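Local coordinates for coenzyme F420-dependent N(5),N(10)-methenyltetrahydromethanopterin reductase-related protein (Desulfurobacterium thermolithotrophum DSM 11699, PDB 6HUZ) that is the [Fe]-hydrogenase paralog HmdII, which binds the iron-guanylylpyridinol cofactor and uses tetrahydrofolate derivatives as substrates, at the interface of chains A and B. Residues are numbered along the deposited sequence; one frame, centred on the assembly and turned at random. Chains: chain A/B, Coenzyme F420-dependent N(5),N(10)-methenyltetrahydromethanopterin reductase-related protein.

Contact 1: the interface of chains A and B. Residues chain A 314-318; chain B 197, 340.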
loop_
_atom_site.group_PDB
_atom_site.type_symbol
_atom_site.label_atom_id
_atom_site.label_comp_id
_atom_site.label_asym_id
_atom_site.label_seq_id
_atom_site.Cartn_x
_atom_site.Cartn_y
_atom_site.Cartn_z
ATOM N N THR A 314 -3.700 -0.688 17.240
ATOM C CA THR A 314 -2.711 0.054 16.474
ATOM C C THR A 314 -3.406 1.055 15.584
ATOM O O THR A 314 -4.631 1.009 15.408
ATOM C CB THR A 314 -1.792 -0.857 15.641
ATOM O OG1 THR A 314 -0.687 -0.063 15.172
ATOM C CG2 THR A 314 -2.511 -1.495 14.453
ATOM N N TYR A 315 -2.610 1.950 15.038
ATOM C CA TYR A 315 -3.016 3.007 14.137
ATOM C C TYR A 315 -2.618 2.575 12.729
ATOM O O TYR A 315 -1.525 2.934 12.253
ATOM C CB TYR A 315 -2.261 4.283 14.470
ATOM C CG TYR A 315 -2.756 4.976 15.712
ATOM C CD1 TYR A 315 -3.784 5.901 15.650
ATOM C CD2 TYR A 315 -2.201 4.700 16.952
ATOM C CE1 TYR A 315 -4.241 6.548 16.789
ATOM C CE2 TYR A 315 -2.650 5.339 18.100
ATOM C CZ TYR A 315 -3.664 6.272 18.015
ATOM O OH TYR A 315 -4.134 6.902 19.142
ATOM N N THR A 316 -3.492 1.811 12.058
ATOM C CA THR A 316 -3.151 1.321 10.717
ATOM C C THR A 316 -2.905 2.382 9.658
ATOM O O THR A 316 -2.159 2.119 8.735
ATOM C CB THR A 316 -4.234 0.353 10.228
ATOM O OG1 THR A 316 -5.446 1.066 10.080
ATOM C CG2 THR A 316 -4.448 -0.814 11.175
ATOM N N SER A 317 -3.523 3.545 9.763
ATOM C CA SER A 317 -3.403 4.631 8.772
ATOM C C SER A 317 -2.325 5.649 9.105
ATOM O O SER A 317 -2.168 6.636 8.370
ATOM C CB SER A 317 -4.757 5.372 8.667
ATOM O OG SER A 317 -5.064 6.148 9.825
ATOM N N ALA A 318 -1.590 5.464 10.192
ATOM C CA ALA A 318 -0.570 6.458 10.514
ATOM C C ALA A 318 0.467 6.562 9.358
ATOM O O ALA A 318 1.098 5.564 8.994
ATOM C CB ALA A 318 0.112 6.110 11.833
ATOM N N GLU B 197 -11.210 2.624 12.273
ATOM C CA GLU B 197 -10.226 3.171 11.349
ATOM C C GLU B 197 -10.336 2.628 9.915
ATOM O O GLU B 197 -9.890 3.286 8.980
ATOM C CB GLU B 197 -8.825 2.931 11.899
ATOM C CG GLU B 197 -7.754 3.796 11.276
ATOM C CD GLU B 197 -6.371 3.505 11.822
ATOM O OE1 GLU B 197 -6.161 2.396 12.371
ATOM O OE2 GLU B 197 -5.494 4.391 11.698
ATOM N N LEU B 340 -2.248 11.970 13.731
ATOM C CA LEU B 340 -3.359 11.522 12.882
ATOM C C LEU B 340 -4.284 12.726 12.556
ATOM O O LEU B 340 -5.068 12.646 11.605
ATOM C CB LEU B 340 -4.175 10.390 13.550
ATOM C CG LEU B 340 -3.605 8.966 13.410
ATOM C CD1 LEU B 340 -3.669 8.476 11.953
ATOM C CD2 LEU B 340 -2.170 8.879 13.970
HETATM O O HOH W 1 -7.371 1.663 14.714
#
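A polar clamp in the homodimer interface, in which the carboxylate of B:Glu197 is held by A:Thr316 and A:Ser317, ties a loop that turns at these two residues to a short helix of the other subunit. A backbone N-H and a hydroxyl converge on each carboxylate oxygen. B:Glu197 OE1 accepts from A:Thr316 OG1 at 2.7 Å, the hydroxyl standing above the carboxylate plane, while A:Thr316 N approaches on the syn side, tilted from the plane, through a bent bond (133° at the hydrogen), both from the same face. At B:Glu197 OE2 the roles are exchanged: A:Ser317 OG, 2.6 Å away, comes in on the anti side, tilted 25° from the plane, and A:Ser317 N reaches the same oxygen from above it. B:Glu197 gets there with CG anti to its backbone N (chi1 -162°) and an extended chain. Four donors on consecutive residues thus fix the rotation of the carboxylate and would be expected to stabilise its negative charge. Water 1 adds a bridge, 2.7 Å from B:Glu197 OE1 and 2.9 Å from A:Thr314 O. Beside the clamp, B:Leu340, itself poorly ordered, lays CD2 against ring carbon CD1 of A:Tyr315 (3.8 Å) and turns CD1 towards A:Ala318. The A loop runs just ahead of helix 320-331, whereas B:Glu197 lies in the first turn of helix 196-203 and B:Leu340 in helix 333-345.

Contact 2: the interface of chains A and B. Residues chain A 209-210, 213-214, 243; chain B 209, 213, 243, 246.
Helices 207-228 and 232-262 of chain A meet the same two helices of chain B around the two-fold axis, in the helical dimerisation core typical of the [Fe]-hydrogenase (Hmd) family. A:Leu243 and B:Ile246, both on the long helices 232-262, make a tight contact: CD1 of the leucine presses on the branch methyl CG2 of the isoleucine at 3.3 Å, shorter than ordinary van der Waals spacing, with the two side chains angled across each other. The leucine chain is stretched so that CD1 continues it (chi2 -179°), which leaves CD2 as the side branch. A:Leu243 CD2 turns to the other helix of chain B and meets B:Ala213 CB at 3.5 Å. B:Leu243 repeats this second contact by setting its own CD2 on A:Ala213 CB. Next to the paired leucine methyls along the two-fold axis, the alanine methyls face each other, CB of A:Ala213 lying 4.1 Å from CB of B:Ala213, and the small side chains let helices 207-228 come near one another there.

B:Ile246 spans two helices of chain A. Its CG2 is used on helix 232-262, whereas the CG1 arm, anti to the carbonyl carbon (chi1 -66°), carries CD1 to helix 207-228. There B:Ile246 CD1 packs 3.8 Å from A:Ala213 CB and also touches the backbone oxygen of A:Thr210.

A pair of waters flanks the alanines and adds polar links to this largely aliphatic packing. Water 2 joins A:Thr209 O to B:Ala213 O, and water 3 makes the symmetric connection, 3.1 Å from A:Ala213 O and 3.2 Å from B:Thr209 O. These rather long bridges run from helix carbonyl to helix carbonyl, and the threonine side chains take no part in them.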
loop_
_atom_site.group_PDB
_atom_site.type_symbol
_atom_site.label_atom_id
_atom_site.label_comp_id
_atom_site.label_asym_id
_atom_site.label_seq_id
_atom_site.Cartn_x
_atom_site.Cartn_y
_atom_site.Cartn_z
ATOM N N THR A 209 2.860 -7.094 -6.466
ATOM C CA THR A 209 2.041 -6.232 -5.621
ATOM C C THR A 209 2.352 -4.765 -5.907
ATOM O O THR A 209 1.445 -3.909 -5.922
ATOM C CB THR A 209 2.273 -6.586 -4.148
ATOM O OG1 THR A 209 3.665 -6.620 -3.859
ATOM C CG2 THR A 209 1.746 -7.939 -3.815
ATOM N N THR A 210 3.625 -4.457 -6.125
ATOM C CA THR A 210 4.036 -3.069 -6.385
ATOM C C THR A 210 3.330 -2.532 -7.654
ATOM O O THR A 210 2.666 -1.498 -7.622
ATOM C CB THR A 210 5.576 -2.962 -6.544
ATOM O OG1 THR A 210 6.211 -3.328 -5.330
ATOM C CG2 THR A 210 6.030 -1.526 -6.910
ATOM N N ALA A 213 -0.744 -2.498 -7.382
ATOM C CA ALA A 213 -1.172 -1.370 -6.534
ATOM C C ALA A 213 -0.932 -0.008 -7.205
ATOM O O ALA A 213 -1.763 0.909 -7.131
ATOM C CB ALA A 213 -0.434 -1.441 -5.200
ATOM N N PHE A 214 0.188 0.129 -7.861
ATOM C CA PHE A 214 0.542 1.367 -8.546
ATOM C C PHE A 214 -0.415 1.565 -9.692
ATOM O O PHE A 214 -0.967 2.657 -9.823
ATOM C CB PHE A 214 1.979 1.273 -9.092
ATOM C CG PHE A 214 2.306 2.396 -10.031
ATOM C CD1 PHE A 214 2.796 3.598 -9.556
ATOM C CD2 PHE A 214 2.085 2.268 -11.393
ATOM C CE1 PHE A 214 3.068 4.647 -10.431
ATOM C CE2 PHE A 214 2.381 3.293 -12.256
ATOM C CZ PHE A 214 2.861 4.486 -11.777
ATOM N N LEU A 243 -3.323 2.203 0.920
ATOM C CA LEU A 243 -2.104 1.406 0.911
ATOM C C LEU A 243 -1.407 1.342 2.261
ATOM O O LEU A 243 -0.915 0.268 2.604
ATOM C CB LEU A 243 -1.173 1.868 -0.212
ATOM C CG LEU A 243 -1.841 1.893 -1.604
ATOM C CD1 LEU A 243 -0.866 2.344 -2.665
ATOM C CD2 LEU A 243 -2.529 0.544 -1.953
ATOM N N THR B 209 -8.584 1.577 -4.913
ATOM C CA THR B 209 -7.190 1.270 -4.615
ATOM C C THR B 209 -7.107 0.182 -3.548
ATOM O O THR B 209 -6.239 -0.711 -3.608
ATOM C CB THR B 209 -6.463 2.548 -4.182
ATOM O OG1 THR B 209 -7.198 3.215 -3.164
ATOM C CG2 THR B 209 -6.334 3.518 -5.305
ATOM N N ALA B 213 -5.318 -3.345 -4.670
ATOM C CA ALA B 213 -4.093 -3.704 -3.932
ATOM C C ALA B 213 -4.259 -4.995 -3.114
ATOM O O ALA B 213 -3.360 -5.847 -3.053
ATOM C CB ALA B 213 -3.701 -2.545 -3.022
ATOM N N LEU B 243 3.537 -1.996 -0.495
ATOM C CA LEU B 243 2.465 -1.057 -0.193
ATOM C C LEU B 243 2.897 0.094 0.701
ATOM O O LEU B 243 2.452 1.214 0.452
ATOM C CB LEU B 243 1.243 -1.800 0.351
ATOM C CG LEU B 243 0.751 -2.944 -0.563
ATOM C CD1 LEU B 243 -0.462 -3.624 0.025
ATOM C CD2 LEU B 243 0.527 -2.474 -2.027
ATOM N N ILE B 246 4.821 2.579 -1.656
ATOM C CA ILE B 246 3.947 3.383 -2.512
ATOM C C ILE B 246 3.238 4.412 -1.659
ATOM O O ILE B 246 3.228 5.565 -2.023
ATOM C CB ILE B 246 2.910 2.533 -3.303
ATOM C CG1 ILE B 246 3.660 1.622 -4.338
ATOM C CG2 ILE B 246 1.887 3.463 -4.018
ATOM C CD1 ILE B 246 2.763 0.530 -4.891
HETATM O O HOH W 2 -1.395 -5.203 -5.297
HETATM O O HOH W 3 -4.366 -0.349 -6.156
#

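Contact 1 and contact 2 have C-alpha centres about 17 Å apart and share no residue, but they belong to the same two-fold interface and each recurs with the chains exchanged. Contact 1 supplies a polar grip at the end of a loop, contact 2 largely aliphatic helix packing close to the axis. They are linked along the sequence: helix 196-203 of contact 1 is followed directly by helix 207-228 of contact 2, and Gly203, Asp204, Met205 and Ile207, at and between the adjoining ends of these helices, belong to the methenyltetrahydrofolate pocket. Dimerisation may therefore steady both flanks of this substrate-binding segment.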